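Local coordinates for protein iminosuccinate reductase (Paracoccus denitrificans, PDB 6RQA) that reduces iminosuccinate to L-aspartate with NADH, regenerating the amino donor for the first step of the beta-hydroxyaspartate cycle during glyoxylate assimilation, at residues 131-136 and 164-169; 138-143 and 214-219; 159-164 and 190-195. All blocks are in the same frame, centred on the assembly; numbering follows the deposited sequence.

How the contacts relate
From the N terminus, helix 125-143 supplies the first halves of contacts 1 and 2. Contact 1 closes a short loop over strand 150-154, when segment 164-169 of helix 158-170 returns to 131-136. Contact 3 begins within that loop, at 159-164, and closes beyond it at helix 186-195; contacts 1 and 3 therefore cross and share Met164. Contact 2 spans most of this region, from 138-143 to strand 214-217; it crosses contact 1 and encloses contact 3. Ile140 of contact 2 also packs on Ala167 of contact 1. Together they tie three helices and a strand of the parallel sheet together beside NAD.

Contact 1 (131-136 and 164-169); sequences RTAAAS and MRAAAN. With NAD (nicotinamide-adenine-dinucleotide), chain C.
Ala166 and Ala133 meet methyl to methyl, CB to CB at 3.6 Å, and nearly all of this small interface lies between them. Along segment 164-169, Met164 comes first; its CB points away from 131-136, and its side chain packs on helix 186-195. Arg165 follows on the partly exposed side, where its guanidinium forms a cation-pi contact with Phe162 and a long, weak ion pair with Glu195. One residue on, the CB of Ala166 turns toward helix 125-143 and also lies 3.5 Å from the carbonyl O of Ala133. With side chains this small, the two backbones come close: the CA atoms of Ala133 and Ala166 are 5.7 Å apart. Asn169, itself exposed, has a weak hydrogen bond to Glu37. The cofactor lies by other residues of 131-136. Thr132 places OG1 3.2 Å from C4N of the nicotinamide while hydrogen-bonding to Thr128 O. Arg131 turns CG between its backbone N and carbonyl carbon (chi1 57°) and bends again at chi2 (86°); its NH2 comes within 3.2 Å of the carboxamide O7N, which lies at the guanidinium edge near its plane. A salt bridge from NE to Asp319 holds the same group. Helix 125-143 thus packs on helix 158-170 through Ala133 and, on an adjoining flank, on helix 36-51, where Ala39 and Ile43 meet Ala134, while helix 186-195 borders helix 158-170 at Met164.

Contact 2 (138-143 and 214-219); sequences VSIKYL and VIVSIT. With NAD (nicotinamide-adenine-dinucleotide), chain C.
Ile140 carries the helix side of this buried contact, and its terminal methyl CD1 rests 3.7 Å from CG1 of Val214. The preceding carbon takes part too, with CG1 of Ile140 3.8 Å from the same valine methyl, so the end of the isoleucine chain runs past a single branch. The two side chains cross obliquely. Ile140 has CG1 anti to its carbonyl carbon (chi1 -67°) and is extended beyond it (chi2 178°), which carries CD1 out from the helix to the strand. Val214 answers with the branch that stands anti to its backbone N (chi1 174°). Val216, two residues on along the same face of the strand, adds a looser touch, its CG2 4.4 Å from Ile140 CD1. The interface is purely apolar. Around it, Ala167 of helix 158-170 packs on Ile140, while Ala144, Ala148 and Phe173 reach Val214. Strand 214-217 is hydrogen-bonded through its backbone to residues of the parallel strands 150-154 and 235-239. Just past its C-terminal end, Ile218 and Thr219 meet NAD: the carbonyl O of Ile218 is 3.3 Å from C5D, and CA of Thr219 is 3.5 Å from the ribose oxygen O4B. A helix laid on a parallel sheet, with the dinucleotide held at the carboxyl ends of the strands, is characteristic of a Rossmann fold.

Contact 3 (159-164 and 190-195); sequences QSAFQM and ADTAAE. With NAD (nicotinamide-adenine-dinucleotide), chain C.
Ala161 and Met164 lie on the side of helix 158-170 that meets Thr192 and Ala193. Thr192 sends CG2 to within 3.6 Å of the CB of Ala161, while its OG1, hydrogen-bonded back to Arg188 O and Leu189 O, lies beside the Met164 sulfur. With CG anti to the backbone N (chi1 -171°) and the chain straight through chi2, Met164 carries SD out to helix 186-195, 4.0 Å from the CB of Ala193. The axes of segments 159-164 and 190-195 run in roughly the same direction, 27° from parallel. Toward NAD, Gln159 can be followed outward: CB and CG skirt the phosphate oxygen O1N, CB at 3.7 Å; CD nears the C5N-C6N bond of the nicotinamide, 3.6 Å from C5N; OE1 ends 3.2 Å from C6N, and NE2 3.2 Å from C5N. The backbone N of Gln159 donates an almost straight hydrogen bond (172°) to O1N, 3.2 Å long. Replacing Gln159 by an alanine removes the amide, which would probably leave C5N and C6N without that neighbour and open a gap beside them. Strand 150-154, helix 158-170 and the parallel strand 175-179 form a beta-alpha-beta unit of the Rossmann fold, with the helix N-terminal part at the pyrophosphate.

Contact 1 (131-136 and 164-169)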
loop_
_atom_site.group_PDB
_atom_site.type_symbol
_atom_site.label_atom_id
_atom_site.label_comp_id
_atom_site.label_asym_id
_atom_site.label_seq_id
_atom_site.Cartn_x
_atom_site.Cartn_y
_atom_site.Cartn_z
ATOM N N ARG A 131 -12.674 7.824 13.758
ATOM C CA ARG A 131 -12.615 6.401 14.086
ATOM C C ARG A 131 -11.696 6.138 15.273
ATOM O O ARG A 131 -11.911 5.174 16.017
ATOM C CB ARG A 131 -12.186 5.576 12.866
ATOM C CG ARG A 131 -10.844 5.940 12.229
ATOM C CD ARG A 131 -9.669 5.235 12.891
ATOM N NE ARG A 131 -8.512 5.148 12.007
ATOM C CZ ARG A 131 -7.286 4.833 12.410
ATOM N NH1 ARG A 131 -6.294 4.769 11.532
ATOM N NH2 ARG A 131 -7.049 4.591 13.691
ATOM N N THR A 132 -10.674 6.978 15.467
ATOM C CA THR A 132 -9.832 6.850 16.652
ATOM C C THR A 132 -10.623 7.160 17.914
ATOM O O THR A 132 -10.510 6.447 18.918
ATOM C CB THR A 132 -8.619 7.774 16.541
ATOM O OG1 THR A 132 -7.941 7.533 15.302
ATOM C CG2 THR A 132 -7.655 7.530 17.691
ATOM N N ALA A 133 -11.434 8.218 17.878
ATOM C CA ALA A 133 -12.302 8.522 19.009
ATOM C C ALA A 133 -13.373 7.451 19.180
ATOM O O ALA A 133 -13.760 7.128 20.309
ATOM C CB ALA A 133 -12.938 9.898 18.823
ATOM N N ALA A 134 -13.860 6.888 18.074
ATOM C CA ALA A 134 -14.850 5.823 18.170
ATOM C C ALA A 134 -14.252 4.574 18.803
ATOM O O ALA A 134 -14.903 3.917 19.624
ATOM C CB ALA A 134 -15.420 5.510 16.788
ATOM N N ALA A 135 -13.011 4.236 18.442
ATOM C CA ALA A 135 -12.361 3.068 19.027
ATOM C C ALA A 135 -12.230 3.209 20.538
ATOM O O ALA A 135 -12.492 2.256 21.283
ATOM C CB ALA A 135 -10.989 2.852 18.386
ATOM N N SER A 136 -11.833 4.392 21.011
ATOM C CA SER A 136 -11.740 4.615 22.450
ATOM C C SER A 136 -13.112 4.542 23.111
ATOM O O SER A 136 -13.238 4.051 24.238
ATOM C CB SER A 136 -11.081 5.966 22.728
ATOM O OG SER A 136 -10.987 6.207 24.121
ATOM N N MET A 164 -13.019 13.434 23.567
ATOM C CA MET A 164 -13.947 13.829 24.623
ATOM C C MET A 164 -15.392 13.772 24.140
ATOM O O MET A 164 -16.282 13.337 24.882
ATOM C CB MET A 164 -13.602 15.230 25.132
ATOM C CG MET A 164 -14.381 15.644 26.373
ATOM S SD MET A 164 -13.984 17.306 26.954
ATOM C CE MET A 164 -12.227 17.152 27.248
ATOM N N ARG A 165 -15.645 14.204 22.903
ATOM C CA ARG A 165 -17.006 14.166 22.378
ATOM C C ARG A 165 -17.504 12.734 22.226
ATOM O O ARG A 165 -18.658 12.435 22.556
ATOM C CB ARG A 165 -17.079 14.906 21.041
ATOM C CG ARG A 165 -17.113 16.420 21.172
ATOM C CD ARG A 165 -17.448 17.086 19.846
ATOM N NE ARG A 165 -16.309 17.115 18.933
ATOM C CZ ARG A 165 -15.487 18.151 18.801
ATOM N NH1 ARG A 165 -15.679 19.248 19.520
ATOM N NH2 ARG A 165 -14.475 18.092 17.946
ATOM N N ALA A 166 -16.650 11.834 21.733
ATOM C CA ALA A 166 -17.069 10.447 21.561
ATOM C C ALA A 166 -17.271 9.751 22.901
ATOM O O ALA A 166 -18.150 8.891 23.025
ATOM C CB ALA A 166 -16.047 9.689 20.713
ATOM N N ALA A 167 -16.478 10.113 23.911
ATOM C CA ALA A 167 -16.628 9.494 25.224
ATOM C C ALA A 167 -17.902 9.968 25.912
ATOM O O ALA A 167 -18.609 9.169 26.539
ATOM C CB ALA A 167 -15.405 9.793 26.088
ATOM N N ALA A 168 -18.211 11.262 25.807
ATOM C CA ALA A 168 -19.432 11.788 26.404
ATOM C C ALA A 168 -20.682 11.306 25.682
ATOM O O ALA A 168 -21.772 11.349 26.262
ATOM C CB ALA A 168 -19.397 13.316 26.415
ATOM N N ASN A 169 -20.552 10.849 24.435
ATOM C CA ASN A 169 -21.710 10.378 23.686
ATOM C C ASN A 169 -22.089 8.949 24.055
ATOM O O ASN A 169 -23.270 8.589 23.980
ATOM C CB ASN A 169 -21.437 10.481 22.184
ATOM C CG ASN A 169 -22.596 9.979 21.342
ATOM O OD1 ASN A 169 -22.600 8.834 20.886
ATOM N ND2 ASN A 169 -23.589 10.836 21.128
HETATM P PA NAD C . -0.961 16.768 18.531
HETATM O O1A NAD C . 0.511 16.980 18.312
HETATM O O2A NAD C . -2.141 17.609 18.164
HETATM O O5B NAD C . -0.966 16.930 20.259
HETATM C C5B NAD C . 0.141 16.265 20.729
HETATM C C4B NAD C . 0.127 16.311 22.235
HETATM O O4B NAD C . 1.170 15.481 22.711
HETATM C C3B NAD C . 0.482 17.750 22.598
HETATM O O3B NAD C . -0.741 18.404 22.700
HETATM C C2B NAD C . 1.174 17.569 23.954
HETATM O O2B NAD C . 0.268 17.543 25.005
HETATM C C1B NAD C . 1.789 16.118 23.826
HETATM N N9A NAD C . 3.222 16.170 23.518
HETATM C C8A NAD C . 3.897 16.738 22.421
HETATM N N7A NAD C . 5.218 16.582 22.489
HETATM C C5A NAD C . 5.427 15.874 23.686
HETATM C C6A NAD C . 6.601 15.400 24.331
HETATM N N6A NAD C . 7.818 15.619 23.758
HETATM N N1A NAD C . 6.514 14.724 25.522
HETATM C C2A NAD C . 5.254 14.546 26.032
HETATM N N3A NAD C . 4.058 14.932 25.538
HETATM C C4A NAD C . 4.189 15.608 24.345
HETATM O O3 NAD C . -1.011 15.200 18.165
HETATM P PN NAD C . -2.454 14.632 17.831
HETATM O O1N NAD C . -3.632 14.966 18.713
HETATM O O2N NAD C . -2.359 14.542 16.350
HETATM O O5D NAD C . -2.367 12.880 18.148
HETATM C C5D NAD C . -1.533 12.721 19.213
HETATM C C4D NAD C . -1.113 11.274 19.271
HETATM O O4D NAD C . -2.219 10.461 18.823
HETATM C C3D NAD C . 0.034 11.091 18.233
HETATM O O3D NAD C . 1.046 10.428 18.903
HETATM C C2D NAD C . -0.612 10.203 17.154
HETATM O O2D NAD C . 0.224 9.215 16.655
HETATM C C1D NAD C . -1.654 9.466 18.029
HETATM N N1N NAD C . -2.756 8.916 17.144
HETATM C C2N NAD C . -3.203 7.665 17.456
HETATM C C3N NAD C . -4.214 7.088 16.689
HETATM C C7N NAD C . -4.643 5.719 17.101
HETATM O O7N NAD C . -5.517 5.105 16.499
HETATM N N7N NAD C . -4.008 5.180 18.193
HETATM C C4N NAD C . -4.753 7.795 15.614
HETATM C C5N NAD C . -4.278 9.067 15.318
HETATM C C6N NAD C . -3.263 9.636 16.097
#

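Contact 2 (138-143 and 214-219)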
loop_
_atom_site.group_PDB
_atom_site.type_symbol
_atom_site.label_atom_id
_atom_site.label_comp_id
_atom_site.label_asym_id
_atom_site.label_seq_id
_atom_site.Cartn_x
_atom_site.Cartn_y
_atom_site.Cartn_z
ATOM N N VAL A 138 -15.645 2.687 22.149
ATOM C CA VAL A 138 -16.064 1.290 22.219
ATOM C C VAL A 138 -15.468 0.618 23.449
ATOM O O VAL A 138 -16.157 -0.113 24.171
ATOM C CB VAL A 138 -15.681 0.549 20.922
ATOM C CG1 VAL A 138 -15.926 -0.945 21.069
ATOM C CG2 VAL A 138 -16.469 1.102 19.744
ATOM N N SER A 139 -14.180 0.860 23.711
ATOM C CA SER A 139 -13.555 0.304 24.906
ATOM C C SER A 139 -14.207 0.833 26.174
ATOM O O SER A 139 -14.299 0.110 27.172
ATOM C CB SER A 139 -12.059 0.615 24.914
ATOM O OG SER A 139 -11.828 1.991 25.158
ATOM N N ILE A 140 -14.665 2.087 26.158
ATOM C CA ILE A 140 -15.359 2.639 27.317
ATOM C C ILE A 140 -16.672 1.900 27.548
ATOM O O ILE A 140 -16.979 1.478 28.668
ATOM C CB ILE A 140 -15.585 4.151 27.141
ATOM C CG1 ILE A 140 -14.252 4.899 27.173
ATOM C CG2 ILE A 140 -16.522 4.685 28.214
ATOM C CD1 ILE A 140 -14.388 6.390 26.968
ATOM N N LYS A 141 -17.459 1.721 26.485
ATOM C CA LYS A 141 -18.757 1.067 26.625
ATOM C C LYS A 141 -18.631 -0.343 27.190
ATOM O O LYS A 141 -19.515 -0.795 27.927
ATOM C CB LYS A 141 -19.473 1.034 25.275
ATOM C CG LYS A 141 -20.843 0.374 25.310
ATOM C CD LYS A 141 -21.419 0.228 23.912
ATOM C CE LYS A 141 -22.733 -0.537 23.930
ATOM N NZ LYS A 141 -23.285 -0.717 22.558
ATOM N N TYR A 142 -17.542 -1.046 26.876
ATOM C CA TYR A 142 -17.402 -2.446 27.252
ATOM C C TYR A 142 -16.432 -2.696 28.399
ATOM O O TYR A 142 -16.383 -3.824 28.903
ATOM C CB TYR A 142 -16.967 -3.281 26.036
ATOM C CG TYR A 142 -18.051 -3.461 24.995
ATOM C CD1 TYR A 142 -19.006 -4.462 25.125
ATOM C CD2 TYR A 142 -18.119 -2.634 23.882
ATOM C CE1 TYR A 142 -20.001 -4.632 24.178
ATOM C CE2 TYR A 142 -19.111 -2.795 22.929
ATOM C CZ TYR A 142 -20.047 -3.796 23.082
ATOM O OH TYR A 142 -21.035 -3.961 22.138
ATOM N N LEU A 143 -15.663 -1.693 28.835
ATOM C CA LEU A 143 -14.663 -1.909 29.875
ATOM C C LEU A 143 -14.679 -0.886 31.006
ATOM O O LEU A 143 -14.000 -1.113 32.013
ATOM C CB LEU A 143 -13.252 -1.937 29.267
ATOM C CG LEU A 143 -12.985 -2.965 28.166
ATOM C CD1 LEU A 143 -11.618 -2.733 27.543
ATOM C CD2 LEU A 143 -13.096 -4.382 28.709
ATOM N N VAL A 214 -12.534 6.931 34.098
ATOM C CA VAL A 214 -12.115 6.607 32.740
ATOM C C VAL A 214 -11.027 7.592 32.342
ATOM O O VAL A 214 -11.203 8.808 32.481
ATOM C CB VAL A 214 -13.293 6.660 31.749
ATOM C CG1 VAL A 214 -12.797 6.465 30.324
ATOM C CG2 VAL A 214 -14.330 5.609 32.104
ATOM N N ILE A 215 -9.904 7.069 31.857
ATOM C CA ILE A 215 -8.759 7.877 31.459
ATOM C C ILE A 215 -8.493 7.638 29.981
ATOM O O ILE A 215 -8.432 6.487 29.533
ATOM C CB ILE A 215 -7.509 7.549 32.300
ATOM C CG1 ILE A 215 -7.767 7.844 33.779
ATOM C CG2 ILE A 215 -6.309 8.340 31.804
ATOM C CD1 ILE A 215 -6.587 7.540 34.675
ATOM N N VAL A 216 -8.341 8.724 29.227
ATOM C CA VAL A 216 -8.032 8.669 27.803
ATOM C C VAL A 216 -6.785 9.505 27.562
ATOM O O VAL A 216 -6.798 10.723 27.779
ATOM C CB VAL A 216 -9.197 9.175 26.936
ATOM C CG1 VAL A 216 -8.775 9.246 25.479
ATOM C CG2 VAL A 216 -10.409 8.272 27.102
ATOM N N SER A 217 -5.712 8.855 27.120
ATOM C CA SER A 217 -4.453 9.518 26.806
ATOM C C SER A 217 -4.272 9.549 25.295
ATOM O O SER A 217 -4.474 8.533 24.621
ATOM C CB SER A 217 -3.275 8.807 27.473
ATOM O OG SER A 217 -3.211 7.446 27.083
ATOM N N ILE A 218 -3.890 10.713 24.770
ATOM C CA ILE A 218 -3.790 10.916 23.328
ATOM C C ILE A 218 -2.607 11.842 23.046
ATOM O O ILE A 218 -2.711 12.808 22.280
ATOM C CB ILE A 218 -5.128 11.455 22.770
ATOM C CG1 ILE A 218 -5.142 11.490 21.236
ATOM C CG2 ILE A 218 -5.503 12.802 23.405
ATOM C CD1 ILE A 218 -5.194 10.125 20.597
ATOM N N THR A 219 -1.465 11.547 23.661
ATOM C CA THR A 219 -0.269 12.366 23.533
ATOM C C THR A 219 0.762 11.680 22.647
ATOM O O THR A 219 0.767 10.456 22.489
ATOM C CB THR A 219 0.358 12.653 24.902
ATOM O OG1 THR A 219 0.928 11.448 25.427
ATOM C CG2 THR A 219 -0.686 13.169 25.872
HETATM P PA NAD C . -0.961 16.768 18.531
HETATM O O1A NAD C . 0.511 16.980 18.312
HETATM O O2A NAD C . -2.141 17.609 18.164
HETATM O O5B NAD C . -0.966 16.930 20.259
HETATM C C5B NAD C . 0.141 16.265 20.729
HETATM C C4B NAD C . 0.127 16.311 22.235
HETATM O O4B NAD C . 1.170 15.481 22.711
HETATM C C3B NAD C . 0.482 17.750 22.598
HETATM O O3B NAD C . -0.741 18.404 22.700
HETATM C C2B NAD C . 1.174 17.569 23.954
HETATM O O2B NAD C . 0.268 17.543 25.005
HETATM C C1B NAD C . 1.789 16.118 23.826
HETATM N N9A NAD C . 3.222 16.170 23.518
HETATM C C8A NAD C . 3.897 16.738 22.421
HETATM N N7A NAD C . 5.218 16.582 22.489
HETATM C C5A NAD C . 5.427 15.874 23.686
HETATM C C6A NAD C . 6.601 15.400 24.331
HETATM N N6A NAD C . 7.818 15.619 23.758
HETATM N N1A NAD C . 6.514 14.724 25.522
HETATM C C2A NAD C . 5.254 14.546 26.032
HETATM N N3A NAD C . 4.058 14.932 25.538
HETATM C C4A NAD C . 4.189 15.608 24.345
HETATM O O3 NAD C . -1.011 15.200 18.165
HETATM P PN NAD C . -2.454 14.632 17.831
HETATM O O1N NAD C . -3.632 14.966 18.713
HETATM O O2N NAD C . -2.359 14.542 16.350
HETATM O O5D NAD C . -2.367 12.880 18.148
HETATM C C5D NAD C . -1.533 12.721 19.213
HETATM C C4D NAD C . -1.113 11.274 19.271
HETATM O O4D NAD C . -2.219 10.461 18.823
HETATM C C3D NAD C . 0.034 11.091 18.233
HETATM O O3D NAD C . 1.046 10.428 18.903
HETATM C C2D NAD C . -0.612 10.203 17.154
HETATM O O2D NAD C . 0.224 9.215 16.655
HETATM C C1D NAD C . -1.654 9.466 18.029
HETATM N N1N NAD C . -2.756 8.916 17.144
HETATM C C2N NAD C . -3.203 7.665 17.456
HETATM C C3N NAD C . -4.214 7.088 16.689
HETATM C C7N NAD C . -4.643 5.719 17.101
HETATM O O7N NAD C . -5.517 5.105 16.499
HETATM N N7N NAD C . -4.008 5.180 18.193
HETATM C C4N NAD C . -4.753 7.795 15.614
HETATM C C5N NAD C . -4.278 9.067 15.318
HETATM C C6N NAD C . -3.263 9.636 16.097
#

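Contact 3 (159-164 and 190-195)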
loop_
_atom_site.group_PDB
_atom_site.type_symbol
_atom_site.label_atom_id
_atom_site.label_comp_id
_atom_site.label_asym_id
_atom_site.label_seq_id
_atom_site.Cartn_x
_atom_site.Cartn_y
_atom_site.Cartn_z
ATOM N N GLN A 159 -6.680 15.876 18.411
ATOM C CA GLN A 159 -7.640 14.784 18.506
ATOM C C GLN A 159 -8.278 14.659 19.883
ATOM O O GLN A 159 -9.257 13.919 20.023
ATOM C CB GLN A 159 -6.969 13.462 18.128
ATOM C CG GLN A 159 -6.505 13.410 16.686
ATOM C CD GLN A 159 -6.054 12.029 16.274
ATOM O OE1 GLN A 159 -5.852 11.155 17.115
ATOM N NE2 GLN A 159 -5.897 11.821 14.972
ATOM N N SER A 160 -7.759 15.364 20.894
ATOM C CA SER A 160 -8.327 15.261 22.235
ATOM C C SER A 160 -9.775 15.730 22.271
ATOM O O SER A 160 -10.576 15.214 23.061
ATOM C CB SER A 160 -7.485 16.063 23.228
ATOM O OG SER A 160 -7.502 17.444 22.909
ATOM N N ALA A 161 -10.132 16.704 21.429
ATOM C CA ALA A 161 -11.519 17.151 21.368
ATOM C C ALA A 161 -12.431 16.043 20.858
ATOM O O ALA A 161 -13.513 15.813 21.410
ATOM C CB ALA A 161 -11.631 18.391 20.482
ATOM N N PHE A 162 -12.006 15.340 19.805
ATOM C CA PHE A 162 -12.806 14.240 19.278
ATOM C C PHE A 162 -12.938 13.117 20.299
ATOM O O PHE A 162 -13.997 12.485 20.404
ATOM C CB PHE A 162 -12.188 13.717 17.980
ATOM C CG PHE A 162 -12.061 14.763 16.910
ATOM C CD1 PHE A 162 -13.105 15.005 16.035
ATOM C CD2 PHE A 162 -10.900 15.507 16.783
ATOM C CE1 PHE A 162 -12.994 15.969 15.053
ATOM C CE2 PHE A 162 -10.783 16.471 15.802
ATOM C CZ PHE A 162 -11.832 16.702 14.936
ATOM N N GLN A 163 -11.877 12.859 21.066
ATOM C CA GLN A 163 -11.942 11.817 22.086
ATOM C C GLN A 163 -12.963 12.164 23.162
ATOM O O GLN A 163 -13.710 11.293 23.623
ATOM C CB GLN A 163 -10.560 11.602 22.707
ATOM C CG GLN A 163 -9.462 11.268 21.704
ATOM C CD GLN A 163 -9.640 9.906 21.057
ATOM O OE1 GLN A 163 -10.155 8.973 21.673
ATOM N NE2 GLN A 163 -9.211 9.788 19.805
ATOM N N MET A 164 -13.019 13.434 23.567
ATOM C CA MET A 164 -13.947 13.829 24.623
ATOM C C MET A 164 -15.392 13.772 24.140
ATOM O O MET A 164 -16.282 13.337 24.882
ATOM C CB MET A 164 -13.602 15.230 25.132
ATOM C CG MET A 164 -14.381 15.644 26.373
ATOM S SD MET A 164 -13.984 17.306 26.954
ATOM C CE MET A 164 -12.227 17.152 27.248
ATOM N N ALA A 190 -11.250 22.488 27.924
ATOM C CA ALA A 190 -12.312 23.226 28.598
ATOM C C ALA A 190 -13.387 23.674 27.616
ATOM O O ALA A 190 -14.582 23.609 27.927
ATOM C CB ALA A 190 -11.727 24.427 29.341
ATOM N N ASP A 191 -12.983 24.124 26.426
ATOM C CA ASP A 191 -13.952 24.582 25.435
ATOM C C ASP A 191 -14.897 23.459 25.028
ATOM O O ASP A 191 -16.121 23.638 25.010
ATOM C CB ASP A 191 -13.227 25.148 24.212
ATOM C CG ASP A 191 -12.617 26.512 24.475
ATOM O OD1 ASP A 191 -12.790 27.037 25.595
ATOM O OD2 ASP A 191 -11.968 27.060 23.560
ATOM N N THR A 192 -14.348 22.287 24.699
ATOM C CA THR A 192 -15.194 21.166 24.305
ATOM C C THR A 192 -16.002 20.632 25.481
ATOM O O THR A 192 -17.128 20.158 25.291
ATOM C CB THR A 192 -14.345 20.055 23.687
ATOM O OG1 THR A 192 -13.343 19.636 24.620
ATOM C CG2 THR A 192 -13.670 20.556 22.423
ATOM N N ALA A 193 -15.453 20.701 26.697
ATOM C CA ALA A 193 -16.237 20.349 27.874
ATOM C C ALA A 193 -17.432 21.278 28.041
ATOM O O ALA A 193 -18.478 20.860 28.551
ATOM C CB ALA A 193 -15.359 20.378 29.125
ATOM N N ALA A 194 -17.299 22.537 27.617
ATOM C CA ALA A 194 -18.437 23.449 27.646
ATOM C C ALA A 194 -19.469 23.094 26.584
ATOM O O ALA A 194 -20.673 23.258 26.813
ATOM C CB ALA A 194 -17.964 24.891 27.465
ATOM N N GLU A 195 -19.021 22.610 25.421
ATOM C CA GLU A 195 -19.959 22.175 24.391
ATOM C C GLU A 195 -20.773 20.973 24.850
ATOM O O GLU A 195 -21.930 20.812 24.444
ATOM C CB GLU A 195 -19.212 21.841 23.099
ATOM C CG GLU A 195 -18.447 23.003 22.490
ATOM C CD GLU A 195 -17.714 22.612 21.221
ATOM O OE1 GLU A 195 -17.627 21.400 20.930
ATOM O OE2 GLU A 195 -17.225 23.517 20.512
HETATM P PA NAD C . -0.961 16.768 18.531
HETATM O O1A NAD C . 0.511 16.980 18.312
HETATM O O2A NAD C . -2.141 17.609 18.164
HETATM O O5B NAD C . -0.966 16.930 20.259
HETATM C C5B NAD C . 0.141 16.265 20.729
HETATM C C4B NAD C . 0.127 16.311 22.235
HETATM O O4B NAD C . 1.170 15.481 22.711
HETATM C C3B NAD C . 0.482 17.750 22.598
HETATM O O3B NAD C . -0.741 18.404 22.700
HETATM C C2B NAD C . 1.174 17.569 23.954
HETATM O O2B NAD C . 0.268 17.543 25.005
HETATM C C1B NAD C . 1.789 16.118 23.826
HETATM N N9A NAD C . 3.222 16.170 23.518
HETATM C C8A NAD C . 3.897 16.738 22.421
HETATM N N7A NAD C . 5.218 16.582 22.489
HETATM C C5A NAD C . 5.427 15.874 23.686
HETATM C C6A NAD C . 6.601 15.400 24.331
HETATM N N6A NAD C . 7.818 15.619 23.758
HETATM N N1A NAD C . 6.514 14.724 25.522
HETATM C C2A NAD C . 5.254 14.546 26.032
HETATM N N3A NAD C . 4.058 14.932 25.538
HETATM C C4A NAD C . 4.189 15.608 24.345
HETATM O O3 NAD C . -1.011 15.200 18.165
HETATM P PN NAD C . -2.454 14.632 17.831
HETATM O O1N NAD C . -3.632 14.966 18.713
HETATM O O2N NAD C . -2.359 14.542 16.350
HETATM O O5D NAD C . -2.367 12.880 18.148
HETATM C C5D NAD C . -1.533 12.721 19.213
HETATM C C4D NAD C . -1.113 11.274 19.271
HETATM O O4D NAD C . -2.219 10.461 18.823
HETATM C C3D NAD C . 0.034 11.091 18.233
HETATM O O3D NAD C . 1.046 10.428 18.903
HETATM C C2D NAD C . -0.612 10.203 17.154
HETATM O O2D NAD C . 0.224 9.215 16.655
HETATM C C1D NAD C . -1.654 9.466 18.029
HETATM N N1N NAD C . -2.756 8.916 17.144
HETATM C C2N NAD C . -3.203 7.665 17.456
HETATM C C3N NAD C . -4.214 7.088 16.689
HETATM C C7N NAD C . -4.643 5.719 17.101
HETATM O O7N NAD C . -5.517 5.105 16.499
HETATM N N7N NAD C . -4.008 5.180 18.193
HETATM C C4N NAD C . -4.753 7.795 15.614
HETATM C C5N NAD C . -4.278 9.067 15.318
HETATM C C6N NAD C . -3.263 9.636 16.097
#